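PDB 1SQ4: glyoxylate-induced Protein from Pseudomonas aeruginosa, which is of unproven function but, as a bicupin with two beta-barrels in one chain, may act as a ureidoglycine aminohydrolase. Local coordinates for residues 68-73 against 139-144; 221-226 against 256-261; 190-195 against 262-267. One frame throughout, in Å; residues are numbered along the deposited sequence.

Contact 1: 68-73 against 139-144; sequences FSQYIV and HWIRKH
Tyr71 and Trp140 form a hydrogen-bonded pair between antiparallel strands 69-76 and 136-144 of the first cupin beta-barrel, their side chains lying side by side and pointing the same way. The rings make an offset edge-to-face pair: the planes stand at 88°, and the Tyr71 centroid is 5.3 Å from that of the six-membered ring of Trp140. Trp140 CG is anti to its backbone N (chi1 -176°), whereas Tyr71 CG lies beside its own. CD2 leads the tyrosine edge, 3.5 Å from Trp140 CE3. Arg142 CD also rests over the indole, toward its rim, and its guanidinium, only 9° from the Tyr71 ring plane, is salt-bridged to Glu85. The Tyr71 hydroxyl is hydrogen-bonded to His269 and Met270 of a second subunit, so the face of Tyr71 and Trp140 lies against that subunit.

Gln70, Ile72, His139 and Ile141 occupy the reverse face. Ile72 CG1 makes a CH-pi contact 3.8 Å from the His139 ring centroid. The extended Gln70 chain runs beside the same ring; OE1 is hydrogen-bonded to Tyr263 OH, while NE2 donates 3.1 Å to His139 ND1, arriving in the imidazole plane.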
loop_
_atom_site.group_PDB
_atom_site.type_symbol
_atom_site.label_atom_id
_atom_site.label_comp_id
_atom_site.label_asym_id
_atom_site.label_seq_id
_atom_site.Cartn_x
_atom_site.Cartn_y
_atom_site.Cartn_z
ATOM N N PHE A 68 -0.363 25.244 -18.377
ATOM C CA PHE A 68 -0.741 26.483 -17.721
ATOM C C PHE A 68 0.235 26.895 -16.640
ATOM O O PHE A 68 1.034 26.098 -16.148
ATOM C CB PHE A 68 -2.136 26.346 -17.094
ATOM C CG PHE A 68 -3.261 26.326 -18.090
ATOM C CD1 PHE A 68 -3.606 27.475 -18.800
ATOM C CD2 PHE A 68 -4.005 25.173 -18.288
ATOM C CE1 PHE A 68 -4.685 27.475 -19.696
ATOM C CE2 PHE A 68 -5.081 25.161 -19.177
ATOM C CZ PHE A 68 -5.424 26.319 -19.885
ATOM N N SER A 69 0.158 28.167 -16.289
ATOM C CA SER A 69 0.975 28.729 -15.240
ATOM C C SER A 69 0.022 29.679 -14.513
ATOM O O SER A 69 -0.744 30.418 -15.136
ATOM C CB SER A 69 2.179 29.466 -15.834
ATOM O OG SER A 69 2.051 30.870 -15.744
ATOM N N GLN A 70 0.034 29.623 -13.191
ATOM C CA GLN A 70 -0.836 30.467 -12.396
ATOM C C GLN A 70 -0.020 31.170 -11.325
ATOM O O GLN A 70 0.833 30.557 -10.686
ATOM C CB GLN A 70 -1.924 29.606 -11.757
ATOM C CG GLN A 70 -2.779 30.314 -10.735
ATOM C CD GLN A 70 -3.799 29.385 -10.085
ATOM O OE1 GLN A 70 -3.644 28.156 -10.102
ATOM N NE2 GLN A 70 -4.841 29.968 -9.498
ATOM N N TYR A 71 -0.254 32.461 -11.143
ATOM C CA TYR A 71 0.458 33.189 -10.102
ATOM C C TYR A 71 -0.564 33.962 -9.277
ATOM O O TYR A 71 -1.644 34.293 -9.765
ATOM C CB TYR A 71 1.440 34.210 -10.681
ATOM C CG TYR A 71 2.321 33.765 -11.817
ATOM C CD1 TYR A 71 2.849 32.478 -11.867
ATOM C CD2 TYR A 71 2.722 34.677 -12.788
ATOM C CE1 TYR A 71 3.762 32.116 -12.854
ATOM C CE2 TYR A 71 3.634 34.323 -13.773
ATOM C CZ TYR A 71 4.152 33.040 -13.795
ATOM O OH TYR A 71 5.092 32.691 -14.731
ATOM N N ILE A 72 -0.231 34.242 -8.024
ATOM C CA ILE A 72 -1.118 35.024 -7.182
ATOM C C ILE A 72 -0.248 36.199 -6.764
ATOM O O ILE A 72 0.576 36.106 -5.846
ATOM C CB ILE A 72 -1.645 34.222 -5.957
ATOM C CG1 ILE A 72 -2.544 33.075 -6.431
ATOM C CG2 ILE A 72 -2.493 35.114 -5.072
ATOM C CD1 ILE A 72 -3.147 32.232 -5.307
ATOM N N VAL A 73 -0.431 37.302 -7.487
ATOM C CA VAL A 73 0.351 38.511 -7.292
ATOM C C VAL A 73 -0.159 39.520 -6.284
ATOM O O VAL A 73 -1.325 39.871 -6.270
ATOM C CB VAL A 73 0.547 39.217 -8.630
ATOM C CG1 VAL A 73 1.378 40.467 -8.442
ATOM C CG2 VAL A 73 1.216 38.269 -9.601
ATOM N N HIS A 139 -5.040 37.004 -9.526
ATOM C CA HIS A 139 -4.564 35.757 -10.098
ATOM C C HIS A 139 -4.153 36.023 -11.532
ATOM O O HIS A 139 -4.825 36.761 -12.244
ATOM C CB HIS A 139 -5.662 34.685 -10.080
ATOM C CG HIS A 139 -5.889 34.067 -8.737
ATOM N ND1 HIS A 139 -5.777 32.714 -8.512
ATOM C CD2 HIS A 139 -6.240 34.617 -7.547
ATOM C CE1 HIS A 139 -6.048 32.454 -7.246
ATOM N NE2 HIS A 139 -6.332 33.594 -6.640
ATOM N N TRP A 140 -3.052 35.417 -11.956
ATOM C CA TRP A 140 -2.563 35.600 -13.311
ATOM C C TRP A 140 -2.346 34.221 -13.934
ATOM O O TRP A 140 -1.409 33.501 -13.598
ATOM C CB TRP A 140 -1.265 36.411 -13.266
ATOM C CG TRP A 140 -0.648 36.777 -14.601
ATOM C CD1 TRP A 140 -1.173 36.565 -15.840
ATOM C CD2 TRP A 140 0.652 37.350 -14.812
ATOM N NE1 TRP A 140 -0.275 36.959 -16.814
ATOM C CE2 TRP A 140 0.857 37.442 -16.204
ATOM C CE3 TRP A 140 1.677 37.788 -13.953
ATOM C CZ2 TRP A 140 2.028 37.950 -16.764
ATOM C CZ3 TRP A 140 2.848 38.296 -14.515
ATOM C CH2 TRP A 140 3.009 38.367 -15.905
ATOM N N ILE A 141 -3.232 33.855 -14.848
ATOM C CA ILE A 141 -3.150 32.571 -15.504
ATOM C C ILE A 141 -2.565 32.716 -16.911
ATOM O O ILE A 141 -3.093 33.462 -17.737
ATOM C CB ILE A 141 -4.545 31.950 -15.549
ATOM C CG1 ILE A 141 -5.090 31.852 -14.130
ATOM C CG2 ILE A 141 -4.485 30.588 -16.176
ATOM C CD1 ILE A 141 -6.555 31.524 -14.041
ATOM N N ARG A 142 -1.479 31.994 -17.180
ATOM C CA ARG A 142 -0.805 32.069 -18.477
ATOM C C ARG A 142 -0.795 30.789 -19.289
ATOM O O ARG A 142 -0.825 29.687 -18.738
ATOM C CB ARG A 142 0.650 32.531 -18.297
ATOM C CG ARG A 142 0.791 33.956 -17.768
ATOM C CD ARG A 142 2.199 34.277 -17.288
ATOM N NE ARG A 142 3.173 34.532 -18.353
ATOM C CZ ARG A 142 4.074 33.652 -18.774
ATOM N NH1 ARG A 142 4.126 32.443 -18.227
ATOM N NH2 ARG A 142 4.942 33.990 -19.718
ATOM N N LYS A 143 -0.737 30.949 -20.606
ATOM C CA LYS A 143 -0.684 29.821 -21.524
ATOM C C LYS A 143 -0.251 30.281 -22.896
ATOM O O LYS A 143 -0.573 31.386 -23.322
ATOM C CB LYS A 143 -2.049 29.149 -21.669
ATOM C CG LYS A 143 -2.103 28.052 -22.741
ATOM C CD LYS A 143 -3.552 27.702 -23.050
ATOM C CE LYS A 143 -3.732 26.520 -24.011
ATOM N NZ LYS A 143 -2.942 26.577 -25.268
ATOM N N HIS A 144 0.486 29.435 -23.593
ATOM C CA HIS A 144 0.886 29.797 -24.928
ATOM C C HIS A 144 -0.350 29.571 -25.789
ATOM O O HIS A 144 -0.923 28.473 -25.822
ATOM C CB HIS A 144 2.050 28.924 -25.396
ATOM C CG HIS A 144 3.373 29.324 -24.819
ATOM N ND1 HIS A 144 4.443 28.454 -24.751
ATOM C CD2 HIS A 144 3.814 30.497 -24.315
ATOM C CE1 HIS A 144 5.483 29.076 -24.231
ATOM N NE2 HIS A 144 5.132 30.319 -23.956
HETATM O O HOH W 1 0.825 32.783 -14.253
#

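Contact 2: 221-226 against 256-261; sequences GKAVYR and GRFRYL
Ala223 and Phe258 carry the apolar part of this contact, in which strands 222-226 and 258-261 do not pair: their axes come no closer than 7.3 Å and run at 77° to each other. The alanine methyl stands over the centre of the phenyl face, CB being 3.6 Å from the Phe258 ring centroid and 3° off the ring normal, a nearly axial CH-pi contact. Phe258 CB points toward 221-226, and CG, anti to the backbone N (chi1 170°), continues from it; the ring then lies with one face against Ala223 CB. Val234, Val218 and Cys250 touch the same phenyl group.

The polar link lies at Tyr225 and Tyr260, whose side chains cross at about a right angle. Tyr260 OH donates to Tyr225 OH over 2.8 Å, and Tyr225 OH is also hydrogen-bonded to Gln248. Besides the hydroxyls the rings touch through carbon, with Tyr225 CE1 3.9 Å from Tyr260 CE1.

Backbone proximity makes up the third kind. Gly221 brings its CA to 4.1 Å from Phe258 CA, the closest CA-CA pair between the segments; a side chain there would run into Arg257 O and Phe258 CA. Gly221 CA also makes a CA-H...O contact of 3.5 Å with Arg257 O, and its carbonyl carbon meets the phenyl edge in plane.

Gly221 stands where the chain leaves strand 212-220, a partner of 258-265 in the larger sheet, and enters strand 222-227 of the smaller one. Side chains from two antiparallel sheets therefore meet between them, the sheets being joined by the chain passing from one to the other at Gly221, an arrangement typical of the cupin jelly-roll barrel, here the second of the chain.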
loop_
_atom_site.group_PDB
_atom_site.type_symbol
_atom_site.label_atom_id
_atom_site.label_comp_id
_atom_site.label_asym_id
_atom_site.label_seq_id
_atom_site.Cartn_x
_atom_site.Cartn_y
_atom_site.Cartn_z
ATOM N N GLY A 221 -15.750 29.217 0.332
ATOM C CA GLY A 221 -16.438 28.066 0.869
ATOM C C GLY A 221 -15.573 26.895 1.269
ATOM O O GLY A 221 -14.344 26.944 1.265
ATOM N N LYS A 222 -16.255 25.823 1.633
ATOM C CA LYS A 222 -15.619 24.597 2.052
ATOM C C LYS A 222 -16.505 23.474 1.539
ATOM O O LYS A 222 -17.691 23.680 1.263
ATOM C CB LYS A 222 -15.517 24.542 3.586
ATOM C CG LYS A 222 -14.756 25.714 4.209
ATOM C CD LYS A 222 -14.004 25.357 5.513
ATOM C CE LYS A 222 -14.920 25.049 6.704
ATOM N NZ LYS A 222 -15.658 23.749 6.574
ATOM N N ALA A 223 -15.936 22.287 1.393
ATOM C CA ALA A 223 -16.715 21.151 0.927
ATOM C C ALA A 223 -15.897 19.878 0.997
ATOM O O ALA A 223 -14.691 19.910 1.229
ATOM C CB ALA A 223 -17.192 21.396 -0.495
ATOM N N VAL A 224 -16.572 18.752 0.838
ATOM C CA VAL A 224 -15.903 17.469 0.836
ATOM C C VAL A 224 -15.928 17.086 -0.630
ATOM O O VAL A 224 -16.982 16.769 -1.181
ATOM C CB VAL A 224 -16.667 16.418 1.668
ATOM C CG1 VAL A 224 -15.915 15.084 1.653
ATOM C CG2 VAL A 224 -16.818 16.910 3.093
ATOM N N TYR A 225 -14.767 17.157 -1.265
ATOM C CA TYR A 225 -14.650 16.855 -2.683
ATOM C C TYR A 225 -14.092 15.466 -2.832
ATOM O O TYR A 225 -13.250 15.027 -2.052
ATOM C CB TYR A 225 -13.699 17.846 -3.349
ATOM C CG TYR A 225 -13.986 18.150 -4.801
ATOM C CD1 TYR A 225 -14.981 19.059 -5.153
ATOM C CD2 TYR A 225 -13.220 17.582 -5.822
ATOM C CE1 TYR A 225 -15.202 19.404 -6.478
ATOM C CE2 TYR A 225 -13.437 17.920 -7.157
ATOM C CZ TYR A 225 -14.428 18.835 -7.472
ATOM O OH TYR A 225 -14.642 19.192 -8.777
ATOM N N ARG A 226 -14.558 14.777 -3.853
ATOM C CA ARG A 226 -14.107 13.430 -4.120
ATOM C C ARG A 226 -13.198 13.437 -5.348
ATOM O O ARG A 226 -13.653 13.709 -6.455
ATOM C CB ARG A 226 -15.335 12.556 -4.359
ATOM C CG ARG A 226 -15.058 11.141 -4.807
ATOM C CD ARG A 226 -14.500 10.328 -3.677
ATOM N NE ARG A 226 -14.464 8.900 -3.983
ATOM C CZ ARG A 226 -15.535 8.118 -4.084
ATOM N NH1 ARG A 226 -16.748 8.621 -3.906
ATOM N NH2 ARG A 226 -15.386 6.823 -4.347
ATOM N N GLY A 256 -22.516 28.598 3.506
ATOM C CA GLY A 256 -22.521 29.536 2.391
ATOM C C GLY A 256 -22.326 28.917 1.015
ATOM O O GLY A 256 -22.550 27.721 0.814
ATOM N N ARG A 257 -21.919 29.731 0.049
ATOM C CA ARG A 257 -21.703 29.221 -1.296
ATOM C C ARG A 257 -20.281 28.672 -1.409
ATOM O O ARG A 257 -19.363 29.191 -0.785
ATOM C CB ARG A 257 -21.947 30.331 -2.326
ATOM C CG ARG A 257 -22.277 29.806 -3.713
ATOM C CD ARG A 257 -22.997 30.836 -4.580
ATOM N NE ARG A 257 -22.214 32.056 -4.717
ATOM C CZ ARG A 257 -22.087 32.752 -5.844
ATOM N NH1 ARG A 257 -22.695 32.357 -6.956
ATOM N NH2 ARG A 257 -21.330 33.840 -5.858
ATOM N N PHE A 258 -20.106 27.606 -2.184
ATOM C CA PHE A 258 -18.788 26.993 -2.371
ATOM C C PHE A 258 -18.424 27.147 -3.833
ATOM O O PHE A 258 -19.140 26.651 -4.696
ATOM C CB PHE A 258 -18.833 25.503 -2.026
ATOM C CG PHE A 258 -17.595 24.756 -2.423
ATOM C CD1 PHE A 258 -16.377 25.018 -1.802
ATOM C CD2 PHE A 258 -17.639 23.795 -3.428
ATOM C CE1 PHE A 258 -15.219 24.333 -2.178
ATOM C CE2 PHE A 258 -16.486 23.105 -3.809
ATOM C CZ PHE A 258 -15.273 23.374 -3.180
ATOM N N ARG A 259 -17.320 27.814 -4.133
ATOM C CA ARG A 259 -16.993 27.990 -5.536
ATOM C C ARG A 259 -15.509 28.074 -5.837
ATOM O O ARG A 259 -14.717 28.474 -4.992
ATOM C CB ARG A 259 -17.746 29.219 -6.086
ATOM C CG ARG A 259 -17.646 30.499 -5.245
ATOM C CD ARG A 259 -18.789 31.494 -5.529
ATOM N NE ARG A 259 -18.928 31.845 -6.943
ATOM C CZ ARG A 259 -18.737 33.062 -7.442
ATOM N NH1 ARG A 259 -18.396 34.062 -6.645
ATOM N NH2 ARG A 259 -18.879 33.282 -8.741
ATOM N N TYR A 260 -15.118 27.666 -7.036
ATOM C CA TYR A 260 -13.719 27.720 -7.368
ATOM C C TYR A 260 -13.428 28.138 -8.773
ATOM O O TYR A 260 -14.205 27.893 -9.690
ATOM C CB TYR A 260 -13.049 26.380 -7.097
ATOM C CG TYR A 260 -13.725 25.191 -7.732
ATOM C CD1 TYR A 260 -14.417 24.263 -6.947
ATOM C CD2 TYR A 260 -13.630 24.951 -9.108
ATOM C CE1 TYR A 260 -14.989 23.128 -7.507
ATOM C CE2 TYR A 260 -14.201 23.809 -9.678
ATOM C CZ TYR A 260 -14.874 22.907 -8.869
ATOM O OH TYR A 260 -15.420 21.762 -9.402
ATOM N N LEU A 261 -12.289 28.792 -8.924
ATOM C CA LEU A 261 -11.821 29.256 -10.214
ATOM C C LEU A 261 -11.273 28.031 -10.939
ATOM O O LEU A 261 -10.561 27.222 -10.348
ATOM C CB LEU A 261 -10.716 30.282 -9.991
ATOM C CG LEU A 261 -9.978 30.807 -11.208
ATOM C CD1 LEU A 261 -10.860 31.779 -11.972
ATOM C CD2 LEU A 261 -8.705 31.489 -10.747
#

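Contact 3: 190-195 against 262-267; sequences DMHVNI and LYKDVN
His192 and Val266 meet because of their first torsions: His192 CG lies beside the backbone N, anti to the carbonyl carbon (chi1 -69°), while Val266 CG2 sits between its own N and carbonyl carbon. That puts the methyl CG2 over the centre of the imidazole, 3.7 Å from the His192 ring centroid and 12° off the normal, a CH-pi contact whose side chains cross at about a right angle. The framework is an antiparallel strand pair of the larger sheet in the second cupin barrel. Their axes approach to 4.7 Å, and His192 with Lys264 and Asn194 with Leu262 form hydrogen-bonded pairs; for example, His192 N donates 2.9 Å to Lys264 O.

Just past the end of strand 262-265, Val266 N adds a bond of 2.9 Å to Asp190 O, reaching it from above the carbonyl plane, 61° out. Asp190 itself is tied through its carboxylate to Lys143 and Gln146.

On the face of Met191, Val193, Tyr263 and Asp265, Val193 CG2 packs 4.0 Å from Tyr263 CB, the side chains crossing at a slant. This face turns toward the first barrel: Val193 and Tyr263 both touch Ile141, and the Tyr263 ring meets that of Phe68 edge-to-face. Met191, a selenomethionine, reaches Val93 on the same side.

The other face carries His192, Asn194, Leu262 and Lys264. Asn194 has a bound thiocyanate, probably from the crystallisation liquor, about 4 Å from its side chain. Lys264, extended beyond CG, brings CE near the edge of the imidazole, close to its plane, and ends at a water: NZ donates 2.7 Å to water 2, which lies 3.2 Å from His192 ND1.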
loop_
_atom_site.group_PDB
_atom_site.type_symbol
_atom_site.label_atom_id
_atom_site.label_comp_id
_atom_site.label_asym_id
_atom_site.label_seq_id
_atom_site.Cartn_x
_atom_site.Cartn_y
_atom_site.Cartn_z
ATOM N N ASP A 190 -8.765 29.371 -27.022
ATOM C CA ASP A 190 -8.262 28.020 -26.856
ATOM C C ASP A 190 -8.160 27.659 -25.380
ATOM O O ASP A 190 -7.546 26.663 -25.006
ATOM C CB ASP A 190 -6.913 27.868 -27.577
ATOM C CG ASP A 190 -5.782 28.633 -26.911
ATOM O OD1 ASP A 190 -6.041 29.591 -26.156
ATOM O OD2 ASP A 190 -4.613 28.274 -27.166
HETATM N N MSE A 191 -8.788 28.469 -24.543
HETATM C CA MSE A 191 -8.769 28.219 -23.113
HETATM C C MSE A 191 -9.930 28.925 -22.439
HETATM O O MSE A 191 -10.351 30.005 -22.859
HETATM C CB MSE A 191 -7.476 28.727 -22.482
HETATM C CG MSE A 191 -7.427 30.234 -22.336
HETATM SE SE MSE A 191 -6.090 30.761 -21.053
HETATM C CE MSE A 191 -6.098 32.685 -21.343
ATOM N N HIS A 192 -10.440 28.311 -21.384
ATOM C CA HIS A 192 -11.527 28.900 -20.640
ATOM C C HIS A 192 -11.093 28.984 -19.185
ATOM O O HIS A 192 -10.417 28.093 -18.669
ATOM C CB HIS A 192 -12.789 28.035 -20.740
ATOM C CG HIS A 192 -13.421 28.015 -22.102
ATOM N ND1 HIS A 192 -14.265 26.996 -22.500
ATOM C CD2 HIS A 192 -13.387 28.895 -23.126
ATOM C CE1 HIS A 192 -14.723 27.259 -23.710
ATOM N NE2 HIS A 192 -14.209 28.404 -24.117
ATOM N N VAL A 193 -11.463 30.080 -18.539
ATOM C CA VAL A 193 -11.181 30.292 -17.129
ATOM C C VAL A 193 -12.542 30.710 -16.588
ATOM O O VAL A 193 -12.957 31.859 -16.754
ATOM C CB VAL A 193 -10.156 31.440 -16.912
ATOM C CG1 VAL A 193 -9.829 31.576 -15.439
ATOM C CG2 VAL A 193 -8.886 31.170 -17.690
ATOM N N ASN A 194 -13.258 29.769 -15.980
ATOM C CA ASN A 194 -14.588 30.056 -15.425
ATOM C C ASN A 194 -14.575 29.870 -13.915
ATOM O O ASN A 194 -13.530 29.629 -13.322
ATOM C CB ASN A 194 -15.648 29.114 -16.001
ATOM C CG ASN A 194 -15.506 28.907 -17.498
ATOM O OD1 ASN A 194 -15.506 29.868 -18.279
ATOM N ND2 ASN A 194 -15.402 27.645 -17.910
ATOM N N ILE A 195 -15.747 29.999 -13.306
ATOM C CA ILE A 195 -15.900 29.802 -11.878
ATOM C C ILE A 195 -17.065 28.847 -11.692
ATOM O O ILE A 195 -18.172 29.110 -12.161
ATOM C CB ILE A 195 -16.218 31.098 -11.142
ATOM C CG1 ILE A 195 -15.169 32.149 -11.471
ATOM C CG2 ILE A 195 -16.241 30.835 -9.622
ATOM C CD1 ILE A 195 -15.403 33.471 -10.776
ATOM N N LEU A 262 -11.605 27.894 -12.214
ATOM C CA LEU A 262 -11.153 26.756 -13.006
ATOM C C LEU A 262 -10.623 27.184 -14.362
ATOM O O LEU A 262 -11.216 28.031 -15.036
ATOM C CB LEU A 262 -12.319 25.779 -13.200
ATOM C CG LEU A 262 -12.126 24.540 -14.090
ATOM C CD1 LEU A 262 -13.239 23.556 -13.796
ATOM C CD2 LEU A 262 -12.119 24.912 -15.564
ATOM N N TYR A 263 -9.512 26.585 -14.767
ATOM C CA TYR A 263 -8.916 26.884 -16.066
ATOM C C TYR A 263 -8.572 25.601 -16.801
ATOM O O TYR A 263 -8.079 24.650 -16.200
ATOM C CB TYR A 263 -7.670 27.771 -15.907
ATOM C CG TYR A 263 -6.639 27.308 -14.894
ATOM C CD1 TYR A 263 -5.577 26.487 -15.265
ATOM C CD2 TYR A 263 -6.699 27.741 -13.571
ATOM C CE1 TYR A 263 -4.591 26.116 -14.338
ATOM C CE2 TYR A 263 -5.726 27.379 -12.636
ATOM C CZ TYR A 263 -4.674 26.571 -13.021
ATOM O OH TYR A 263 -3.708 26.235 -12.089
ATOM N N LYS A 264 -8.857 25.588 -18.103
ATOM C CA LYS A 264 -8.603 24.439 -18.979
ATOM C C LYS A 264 -8.391 24.899 -20.420
ATOM O O LYS A 264 -8.810 25.994 -20.801
ATOM C CB LYS A 264 -9.792 23.476 -18.946
ATOM C CG LYS A 264 -11.125 24.205 -19.061
ATOM C CD LYS A 264 -12.303 23.279 -19.245
ATOM C CE LYS A 264 -13.570 24.101 -19.348
ATOM N NZ LYS A 264 -14.734 23.275 -19.758
ATOM N N ASP A 265 -7.744 24.045 -21.211
ATOM C CA ASP A 265 -7.474 24.323 -22.617
ATOM C C ASP A 265 -8.501 23.561 -23.448
ATOM O O ASP A 265 -8.789 22.397 -23.168
ATOM C CB ASP A 265 -6.049 23.898 -22.989
ATOM C CG ASP A 265 -5.753 22.452 -22.638
ATOM O OD1 ASP A 265 -5.748 22.110 -21.431
ATOM O OD2 ASP A 265 -5.519 21.647 -23.571
ATOM N N VAL A 266 -9.043 24.224 -24.472
ATOM C CA VAL A 266 -10.079 23.640 -25.313
ATOM C C VAL A 266 -10.096 24.118 -26.763
ATOM O O VAL A 266 -9.258 24.907 -27.186
ATOM C CB VAL A 266 -11.458 23.952 -24.724
ATOM C CG1 VAL A 266 -11.641 23.232 -23.391
ATOM C CG2 VAL A 266 -11.592 25.455 -24.531
ATOM N N ASN A 267 -11.081 23.629 -27.510
ATOM C CA ASN A 267 -11.284 23.980 -28.912
ATOM C C ASN A 267 -10.070 23.799 -29.794
ATOM O O ASN A 267 -9.890 24.531 -30.766
ATOM C CB ASN A 267 -11.776 25.415 -29.028
ATOM C CG ASN A 267 -12.986 25.671 -28.189
ATOM O OD1 ASN A 267 -13.735 24.759 -27.880
ATOM N ND2 ASN A 267 -13.190 26.920 -27.813
HETATM O O HOH W 2 -16.325 24.949 -21.168
#

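Overall arrangement
From the N terminus, contact 1 comes first: 139-144 returns to 68-73 and closes a 65-residue loop within the first cupin barrel, before either other contact opens. Contact 3 opens at 190-195, and its partner 262-267 arrives last. Contact 2, between 221-226 and 256-261, opens and closes entirely within that longer excursion. Contacts 2 and 3 share strand 258-265, which packs against the smaller sheet at its start and pairs with 191-198 further on. The two barrels meet along this strand: Phe68 of contact 1 packs against 264-265 of contact 3, their centres about 12 Å apart, and His139 and Ile141 pack against Leu261 of contact 2.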